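Local coordinates for protein response regulator receiver modulated diguanylate cyclase with PAS/PAC sensor (PDB 3CG0) that probably relays a phosphorylation signal, through the receiver domain seen here, to a C-terminal output region that would make cyclic di-GMP, at residues D69-A74 against K101-F106; A58-M63 against A75-G80; G38-G43 against V47-D52. All blocks are in the same frame, centred on the assembly; numbering follows the deposited sequence.

The three contacts follow one face of the parallel five-stranded sheet of a CheY-like receiver domain. Contact 3 comes first along the chain, joining the edge strand 35-40 to helix 43-53. Contacts 2 and 1 then alternate in their segments and share helix 70-80, whose first turn meets 101-106 and whose Leu77, further along, meets strand 57-61. Their centres lie about 5 Å apart; contact 2 is about 10 Å and contact 1 about 15 Å from contact 3, centre to centre. Leu77 of contact 2 also packs on Val47 and Ala50 of contact 3, so it touches both helix 43-53 and strand 57-61, the strand that ends at the predicted phosphorylation site, Asp61.

Contact 1: D69-A74 against K101-F106; sequences DGVETA and KRVNPF
Val71 and Ala74, one helical turn apart, present their methyls to a single side chain, that of Val103. Just ahead of them Asp69 is the N-cap of helix 70-80. Its OD2 takes the amide of Glu72 at 2.9 Å (OD2 to N), met on the syn side but out of the carboxylate plane. The weak return bond from Asp69 N to Glu72 OE2 completes a capping box. The carbonyl oxygen of Asp69 is gripped twice by Thr73, whose N and OG1 arrive from opposite faces of the carbonyl plane; OG1 is the closer, 2.7 Å from Asp69 O. Val71 has CG1 anti to its backbone N (chi1 174°), which brings this methyl to 3.9 Å from Val103 CG1. The same Val103 CG1 also rests 3.6 Å from Val71 O. At Ala74 the CB points at the loop and meets the other branch, Val103 CG2, at 4.2 Å. Val103 thus divides its methyls between residues about one turn apart, a van der Waals contact that includes one carbonyl oxygen and no hydrogen bond. Further out, Asp69 forms a salt bridge with Arg99 of helix 94-101, on which Val71 also packs. Past Val103, Asn104 hydrogen-bonds to Asn104 and Lys128 of the second subunit. Beneath, Ala74 and Val103 both touch Phe87, so the start of helix 70-80 lies against strand 85-89, inner neighbour of edge strand 107-110.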
loop_
_atom_site.group_PDB
_atom_site.type_symbol
_atom_site.label_atom_id
_atom_site.label_comp_id
_atom_site.label_asym_id
_atom_site.label_seq_id
_atom_site.Cartn_x
_atom_site.Cartn_y
_atom_site.Cartn_z
ATOM N N ASP C 69 25.852 -27.814 -13.659
ATOM C CA ASP C 69 24.706 -28.563 -13.148
ATOM C C ASP C 69 23.494 -27.639 -12.989
ATOM O O ASP C 69 23.579 -26.447 -13.296
ATOM C CB ASP C 69 25.039 -29.359 -11.870
ATOM C CG ASP C 69 25.553 -28.489 -10.730
ATOM O OD1 ASP C 69 26.680 -28.753 -10.259
ATOM O OD2 ASP C 69 24.836 -27.562 -10.283
ATOM N N GLY C 70 22.376 -28.191 -12.521
ATOM C CA GLY C 70 21.132 -27.434 -12.377
ATOM C C GLY C 70 21.263 -26.308 -11.377
ATOM O O GLY C 70 20.759 -25.210 -11.588
ATOM N N VAL C 71 21.989 -26.585 -10.302
ATOM C CA VAL C 71 22.152 -25.630 -9.219
ATOM C C VAL C 71 23.011 -24.436 -9.646
ATOM O O VAL C 71 22.651 -23.287 -9.377
ATOM C CB VAL C 71 22.634 -26.337 -7.922
ATOM C CG1 VAL C 71 22.941 -25.344 -6.838
ATOM C CG2 VAL C 71 21.550 -27.287 -7.425
ATOM N N GLU C 72 24.108 -24.715 -10.347
ATOM C CA GLU C 72 25.018 -23.685 -10.840
ATOM C C GLU C 72 24.423 -22.870 -11.974
ATOM O O GLU C 72 24.723 -21.690 -12.119
ATOM C CB GLU C 72 26.306 -24.315 -11.360
ATOM C CG GLU C 72 27.184 -24.976 -10.314
ATOM C CD GLU C 72 28.428 -25.583 -10.934
ATOM O OE1 GLU C 72 29.539 -25.132 -10.586
ATOM O OE2 GLU C 72 28.294 -26.496 -11.788
ATOM N N THR C 73 23.627 -23.525 -12.812
ATOM C CA THR C 73 22.890 -22.842 -13.866
ATOM C C THR C 73 21.888 -21.879 -13.220
ATOM O O THR C 73 21.865 -20.709 -13.554
ATOM C CB THR C 73 22.184 -23.852 -14.791
ATOM O OG1 THR C 73 23.162 -24.749 -15.342
ATOM C CG2 THR C 73 21.478 -23.146 -15.906
ATOM N N ALA C 74 21.107 -22.366 -12.264
ATOM C CA ALA C 74 20.169 -21.495 -11.534
ATOM C C ALA C 74 20.868 -20.379 -10.736
ATOM O O ALA C 74 20.440 -19.235 -10.788
ATOM C CB ALA C 74 19.313 -22.315 -10.637
ATOM N N LYS C 101 19.329 -24.691 -1.957
ATOM C CA LYS C 101 18.953 -23.704 -0.938
ATOM C C LYS C 101 19.688 -22.366 -1.120
ATOM O O LYS C 101 19.075 -21.305 -1.030
ATOM C CB LYS C 101 19.217 -24.263 0.465
ATOM C CG LYS C 101 18.568 -23.464 1.596
ATOM C CD LYS C 101 19.328 -23.579 2.921
ATOM C CE LYS C 101 18.871 -24.762 3.778
ATOM N NZ LYS C 101 19.567 -26.034 3.421
ATOM N N ARG C 102 20.987 -22.433 -1.410
ATOM C CA ARG C 102 21.848 -21.246 -1.518
ATOM C C ARG C 102 21.577 -20.309 -2.695
ATOM O O ARG C 102 21.966 -19.138 -2.645
ATOM C CB ARG C 102 23.330 -21.642 -1.521
ATOM C CG ARG C 102 23.900 -21.936 -0.143
ATOM C CD ARG C 102 24.159 -23.415 0.078
ATOM N NE ARG C 102 25.371 -23.868 -0.606
ATOM C CZ ARG C 102 25.987 -25.028 -0.372
ATOM N NH1 ARG C 102 25.517 -25.876 0.539
ATOM N NH2 ARG C 102 27.083 -25.343 -1.052
ATOM N N VAL C 103 20.923 -20.799 -3.750
ATOM C CA VAL C 103 20.525 -19.916 -4.860
ATOM C C VAL C 103 19.199 -19.222 -4.507
ATOM O O VAL C 103 18.763 -18.297 -5.197
ATOM C CB VAL C 103 20.462 -20.649 -6.255
ATOM C CG1 VAL C 103 21.464 -21.793 -6.329
ATOM C CG2 VAL C 103 19.072 -21.155 -6.587
ATOM N N ASN C 104 18.613 -19.656 -3.393
ATOM C CA ASN C 104 17.271 -19.270 -2.942
ATOM C C ASN C 104 16.217 -19.265 -4.048
ATOM O O ASN C 104 15.831 -18.194 -4.532
ATOM C CB ASN C 104 17.281 -17.940 -2.174
ATOM C CG ASN C 104 15.940 -17.649 -1.492
ATOM O OD1 ASN C 104 15.306 -18.546 -0.916
ATOM N ND2 ASN C 104 15.493 -16.399 -1.581
ATOM N N PRO C 105 15.756 -20.465 -4.463
ATOM C CA PRO C 105 14.710 -20.505 -5.468
ATOM C C PRO C 105 13.379 -20.183 -4.821
ATOM O O PRO C 105 13.265 -20.154 -3.599
ATOM C CB PRO C 105 14.704 -21.964 -5.898
ATOM C CG PRO C 105 15.086 -22.687 -4.657
ATOM C CD PRO C 105 16.135 -21.823 -4.029
ATOM N N PHE C 106 12.374 -19.966 -5.648
ATOM C CA PHE C 106 11.055 -19.699 -5.162
ATOM C C PHE C 106 10.404 -20.954 -4.573
ATOM O O PHE C 106 9.749 -20.907 -3.530
ATOM C CB PHE C 106 10.207 -19.168 -6.301
ATOM C CG PHE C 106 8.781 -19.029 -5.940
ATOM C CD1 PHE C 106 8.363 -17.953 -5.167
ATOM C CD2 PHE C 106 7.858 -19.988 -6.340
ATOM C CE1 PHE C 106 7.038 -17.821 -4.820
ATOM C CE2 PHE C 106 6.536 -19.863 -6.004
ATOM C CZ PHE C 106 6.135 -18.783 -5.237
#

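Contact 2: A58-M63 against A75-G80; sequences ALVDIM and ARLAAG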
loop_
_atom_site.group_PDB
_atom_site.type_symbol
_atom_site.label_atom_id
_atom_site.label_comp_id
_atom_site.label_asym_id
_atom_site.label_seq_id
_atom_site.Cartn_x
_atom_site.Cartn_y
_atom_site.Cartn_z
ATOM N N ALA C 58 12.822 -18.524 -14.861
ATOM C CA ALA C 58 13.529 -19.670 -15.412
ATOM C C ALA C 58 13.104 -20.927 -14.676
ATOM O O ALA C 58 13.088 -20.944 -13.440
ATOM C CB ALA C 58 15.040 -19.465 -15.292
ATOM N N LEU C 59 12.738 -21.966 -15.431
ATOM C CA LEU C 59 12.449 -23.277 -14.855
ATOM C C LEU C 59 13.655 -24.158 -15.080
ATOM O O LEU C 59 14.036 -24.380 -16.215
ATOM C CB LEU C 59 11.207 -23.906 -15.489
ATOM C CG LEU C 59 9.887 -23.127 -15.459
ATOM C CD1 LEU C 59 8.762 -24.037 -15.885
ATOM C CD2 LEU C 59 9.605 -22.539 -14.093
ATOM N N VAL C 60 14.273 -24.630 -13.999
ATOM C CA VAL C 60 15.556 -25.345 -14.086
ATOM C C VAL C 60 15.402 -26.760 -13.545
ATOM O O VAL C 60 14.802 -26.960 -12.474
ATOM C CB VAL C 60 16.699 -24.593 -13.326
ATOM C CG1 VAL C 60 18.047 -25.335 -13.448
ATOM C CG2 VAL C 60 16.877 -23.173 -13.859
ATOM N N ASP C 61 15.920 -27.751 -14.275
ATOM C CA ASP C 61 15.931 -29.097 -13.713
ATOM C C ASP C 61 17.076 -29.194 -12.738
ATOM O O ASP C 61 18.239 -28.956 -13.097
ATOM C CB ASP C 61 16.016 -30.204 -14.760
ATOM C CG ASP C 61 15.445 -31.524 -14.247
ATOM O OD1 ASP C 61 15.964 -32.075 -13.251
ATOM O OD2 ASP C 61 14.449 -32.006 -14.821
ATOM N N ILE C 62 16.736 -29.541 -11.499
ATOM C CA ILE C 62 17.705 -29.583 -10.414
ATOM C C ILE C 62 18.781 -30.632 -10.683
ATOM O O ILE C 62 19.911 -30.498 -10.225
ATOM C CB ILE C 62 17.005 -29.781 -9.027
ATOM C CG1 ILE C 62 17.920 -29.337 -7.876
ATOM C CG2 ILE C 62 16.471 -31.226 -8.829
ATOM C CD1 ILE C 62 17.161 -28.979 -6.610
ATOM N N MET C 63 18.426 -31.628 -11.496
ATOM C CA MET C 63 19.249 -32.805 -11.732
ATOM C C MET C 63 20.085 -32.763 -13.014
ATOM O O MET C 63 20.625 -33.800 -13.414
ATOM C CB MET C 63 18.370 -34.065 -11.693
ATOM C CG MET C 63 18.688 -35.033 -10.542
ATOM S SD MET C 63 18.445 -34.426 -8.854
ATOM C CE MET C 63 19.928 -35.074 -8.090
ATOM N N ALA C 75 21.952 -20.705 -10.024
ATOM C CA ALA C 75 22.774 -19.693 -9.327
ATOM C C ALA C 75 23.175 -18.547 -10.234
ATOM O O ALA C 75 23.073 -17.383 -9.844
ATOM C CB ALA C 75 24.019 -20.322 -8.700
ATOM N N ARG C 76 23.584 -18.863 -11.459
ATOM C CA ARG C 76 23.978 -17.825 -12.398
ATOM C C ARG C 76 22.821 -17.040 -12.993
ATOM O O ARG C 76 22.911 -15.820 -13.130
ATOM C CB ARG C 76 24.893 -18.384 -13.483
ATOM C CG ARG C 76 26.357 -18.314 -13.077
ATOM C CD ARG C 76 27.203 -19.307 -13.843
ATOM N NE ARG C 76 28.574 -19.368 -13.333
ATOM C CZ ARG C 76 28.988 -20.162 -12.342
ATOM N NH1 ARG C 76 28.143 -20.981 -11.721
ATOM N NH2 ARG C 76 30.262 -20.132 -11.969
ATOM N N LEU C 77 21.742 -17.728 -13.341
ATOM C CA LEU C 77 20.533 -17.058 -13.830
ATOM C C LEU C 77 19.925 -16.138 -12.764
ATOM O O LEU C 77 19.506 -15.020 -13.074
ATOM C CB LEU C 77 19.501 -18.092 -14.314
ATOM C CG LEU C 77 19.878 -19.002 -15.495
ATOM C CD1 LEU C 77 18.868 -20.114 -15.666
ATOM C CD2 LEU C 77 20.049 -18.227 -16.786
ATOM N N ALA C 78 19.893 -16.607 -11.516
ATOM C CA ALA C 78 19.324 -15.848 -10.385
ATOM C C ALA C 78 20.113 -14.614 -9.983
ATOM O O ALA C 78 19.534 -13.631 -9.519
ATOM C CB ALA C 78 19.137 -16.738 -9.178
ATOM N N ALA C 79 21.431 -14.677 -10.146
ATOM C CA ALA C 79 22.314 -13.603 -9.704
ATOM C C ALA C 79 22.678 -12.655 -10.831
ATOM O O ALA C 79 22.706 -11.445 -10.633
ATOM C CB ALA C 79 23.560 -14.178 -9.076
ATOM N N GLY C 80 22.941 -13.207 -12.012
ATOM C CA GLY C 80 23.425 -12.423 -13.147
ATOM C C GLY C 80 22.351 -11.839 -14.041
ATOM O O GLY C 80 22.595 -10.850 -14.736
#
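Leu77 meets strand 57-61 through one methyl, CD1, which touches two side chains on the same face of the strand. Ala58 CB is the nearer, 3.9 Å from Leu77 CD1, and Val60 CG2 follows at 4.1 Å. Ala58 and Val60 are two residues apart, so both point at the helix, whereas the intervening Leu59 turns to the other side of the sheet. The leucine reaches down with CG anti to its carbonyl carbon (chi1 -62°) and an extended second torsion (chi2 169°). Val60 offers CG2 because its CG1 stands anti to the backbone N; that CG1 lies against the carbonyl oxygen of Gly70, at the N-terminal start of the same helix. No polar atom takes part across this interface, and all three touching residues are buried. Outward from this first shell, the strand is fixed by backbone hydrogen bonds on both flanks: Leu59 pairs with Leu13 and Val15, while Ala58 and Val60 pair with Ile86. Where the strand ends, Asp61 OD1 accepts from Met63 N at 3.1 Å, using its anti lone pair, which makes an Asx turn. Asp61, the predicted phosphoacceptor, is unmodified here; its OD2 lies near Glu16 and makes a long, weak ion pair with Lys111. Leu77 also touches Leu13, so helix 70-80 spans strands 11-15 and 57-61, while Ala78 reaches Ile85 on strand 85-89; the helix is the crossover of the beta-alpha-beta unit 57-61, 70-80, 85-89.

Contact 3: G38-G43 against V47-D52; sequences GVFDNG and VRCAPD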
loop_
_atom_site.group_PDB
_atom_site.type_symbol
_atom_site.label_atom_id
_atom_site.label_comp_id
_atom_site.label_asym_id
_atom_site.label_seq_id
_atom_site.Cartn_x
_atom_site.Cartn_y
_atom_site.Cartn_z
ATOM N N GLY C 38 12.795 -19.836 -24.653
ATOM C CA GLY C 38 13.870 -20.747 -25.013
ATOM C C GLY C 38 13.823 -22.022 -24.219
ATOM O O GLY C 38 13.309 -22.047 -23.099
ATOM N N VAL C 39 14.337 -23.095 -24.819
ATOM C CA VAL C 39 14.474 -24.381 -24.141
ATOM C C VAL C 39 15.919 -24.860 -24.331
ATOM O O VAL C 39 16.412 -24.952 -25.466
ATOM C CB VAL C 39 13.460 -25.435 -24.626
ATOM C CG1 VAL C 39 13.698 -26.773 -23.929
ATOM C CG2 VAL C 39 12.032 -24.984 -24.334
ATOM N N PHE C 40 16.595 -25.136 -23.212
ATOM C CA PHE C 40 18.012 -25.471 -23.230
ATOM C C PHE C 40 18.245 -26.785 -22.509
ATOM O O PHE C 40 17.530 -27.107 -21.562
ATOM C CB PHE C 40 18.814 -24.345 -22.576
ATOM C CG PHE C 40 18.612 -23.004 -23.225
ATOM C CD1 PHE C 40 19.324 -22.661 -24.365
ATOM C CD2 PHE C 40 17.707 -22.090 -22.706
ATOM C CE1 PHE C 40 19.146 -21.434 -24.985
ATOM C CE2 PHE C 40 17.525 -20.849 -23.322
ATOM C CZ PHE C 40 18.242 -20.527 -24.462
ATOM N N ASP C 41 19.235 -27.551 -22.965
ATOM C CA ASP C 41 19.539 -28.852 -22.357
ATOM C C ASP C 41 20.855 -28.851 -21.589
ATOM O O ASP C 41 21.074 -29.687 -20.719
ATOM C CB ASP C 41 19.480 -29.994 -23.388
ATOM C CG ASP C 41 20.548 -29.883 -24.486
ATOM O OD1 ASP C 41 20.743 -30.889 -25.197
ATOM O OD2 ASP C 41 21.179 -28.814 -24.657
ATOM N N ASN C 42 21.733 -27.924 -21.941
ATOM C CA ASN C 42 22.922 -27.656 -21.153
ATOM C C ASN C 42 22.843 -26.242 -20.582
ATOM O O ASN C 42 22.364 -25.315 -21.247
ATOM C CB ASN C 42 24.210 -27.890 -21.968
ATOM C CG ASN C 42 24.678 -26.658 -22.714
ATOM O OD1 ASN C 42 25.761 -26.139 -22.449
ATOM N ND2 ASN C 42 23.858 -26.175 -23.641
ATOM N N GLY C 43 23.302 -26.092 -19.345
ATOM C CA GLY C 43 23.175 -24.835 -18.622
ATOM C C GLY C 43 23.987 -23.648 -19.106
ATOM O O GLY C 43 23.527 -22.505 -19.001
ATOM N N VAL C 47 22.576 -19.547 -19.934
ATOM C CA VAL C 47 23.146 -18.344 -19.311
ATOM C C VAL C 47 23.621 -17.337 -20.374
ATOM O O VAL C 47 23.448 -16.126 -20.209
ATOM C CB VAL C 47 24.295 -18.718 -18.317
ATOM C CG1 VAL C 47 24.908 -17.475 -17.658
ATOM C CG2 VAL C 47 23.790 -19.679 -17.242
ATOM N N ARG C 48 24.198 -17.849 -21.463
ATOM C CA ARG C 48 24.600 -17.027 -22.608
ATOM C C ARG C 48 23.430 -16.277 -23.262
ATOM O O ARG C 48 23.508 -15.068 -23.493
ATOM C CB ARG C 48 25.294 -17.886 -23.669
ATOM C CG ARG C 48 26.685 -18.393 -23.298
ATOM C CD ARG C 48 27.542 -18.688 -24.545
ATOM N NE ARG C 48 27.110 -19.880 -25.280
ATOM C CZ ARG C 48 26.394 -19.865 -26.406
ATOM N NH1 ARG C 48 26.056 -21.009 -26.989
ATOM N NH2 ARG C 48 26.010 -18.714 -26.952
ATOM N N CYS C 49 22.351 -16.997 -23.557
ATOM C CA CYS C 49 21.204 -16.407 -24.248
ATOM C C CYS C 49 20.310 -15.571 -23.342
ATOM O O CYS C 49 19.686 -14.625 -23.815
ATOM C CB CYS C 49 20.373 -17.484 -24.943
ATOM S SG CYS C 49 21.308 -18.460 -26.122
ATOM N N ALA C 50 20.268 -15.910 -22.052
ATOM C CA ALA C 50 19.379 -15.244 -21.090
ATOM C C ALA C 50 19.257 -13.703 -21.156
ATOM O O ALA C 50 18.134 -13.204 -21.204
ATOM C CB ALA C 50 19.640 -15.722 -19.662
ATOM N N PRO C 51 20.391 -12.950 -21.191
ATOM C CA PRO C 51 20.201 -11.491 -21.217
ATOM C C PRO C 51 19.571 -10.970 -22.514
ATOM O O PRO C 51 18.854 -9.960 -22.489
ATOM C CB PRO C 51 21.628 -10.939 -21.061
ATOM C CG PRO C 51 22.462 -12.084 -20.612
ATOM C CD PRO C 51 21.828 -13.291 -21.201
ATOM N N ASP C 52 19.823 -11.666 -23.623
ATOM C CA ASP C 52 19.280 -11.280 -24.926
ATOM C C ASP C 52 17.760 -11.414 -25.036
ATOM O O ASP C 52 17.080 -10.475 -25.461
ATOM C CB ASP C 52 19.965 -12.064 -26.052
ATOM C CG ASP C 52 21.372 -11.562 -26.347
ATOM O OD1 ASP C 52 22.181 -12.356 -26.878
ATOM O OD2 ASP C 52 21.669 -10.379 -26.056
#
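The Phe40 ring meets Cys49 obliquely, the cysteine sitting beside the far end of the ring. Cys49 CB is 3.7 Å from Phe40 CZ, and its sulfur lies 3.8 Å from Phe40 CE1. Measured to the ring centroid, Cys49 SG stands at 4.9 Å, 65° off the ring normal, an oblique sulfur-aromatic contact. Phe40 reaches the helix because its CG lies anti to the carbonyl carbon (chi1 -57°), and the ring is further packed by Glu45 and Ala46 of the same helix. At the other end of the contact the backbone takes over: Val47 N donates to Gly43 O at 3.2 Å and 159°, an i to i+4 bond near the start of the helix. Val47 CG2 also touches that oxygen, 3.3 Å from Gly43 O, although the valine's CB points away from 38-43; its side chain packs on Arg76 and Leu77 of helix 70-80. Phe40 is in turn fixed on the strand side by backbone hydrogen bonds with Ile14 of strand 11-15 and Glu16 just beyond it. The arrangement is the second beta-alpha unit of the CheY-like (flavodoxin-like) receiver fold, with the aromatic at the strand's end packed under the helix that follows it.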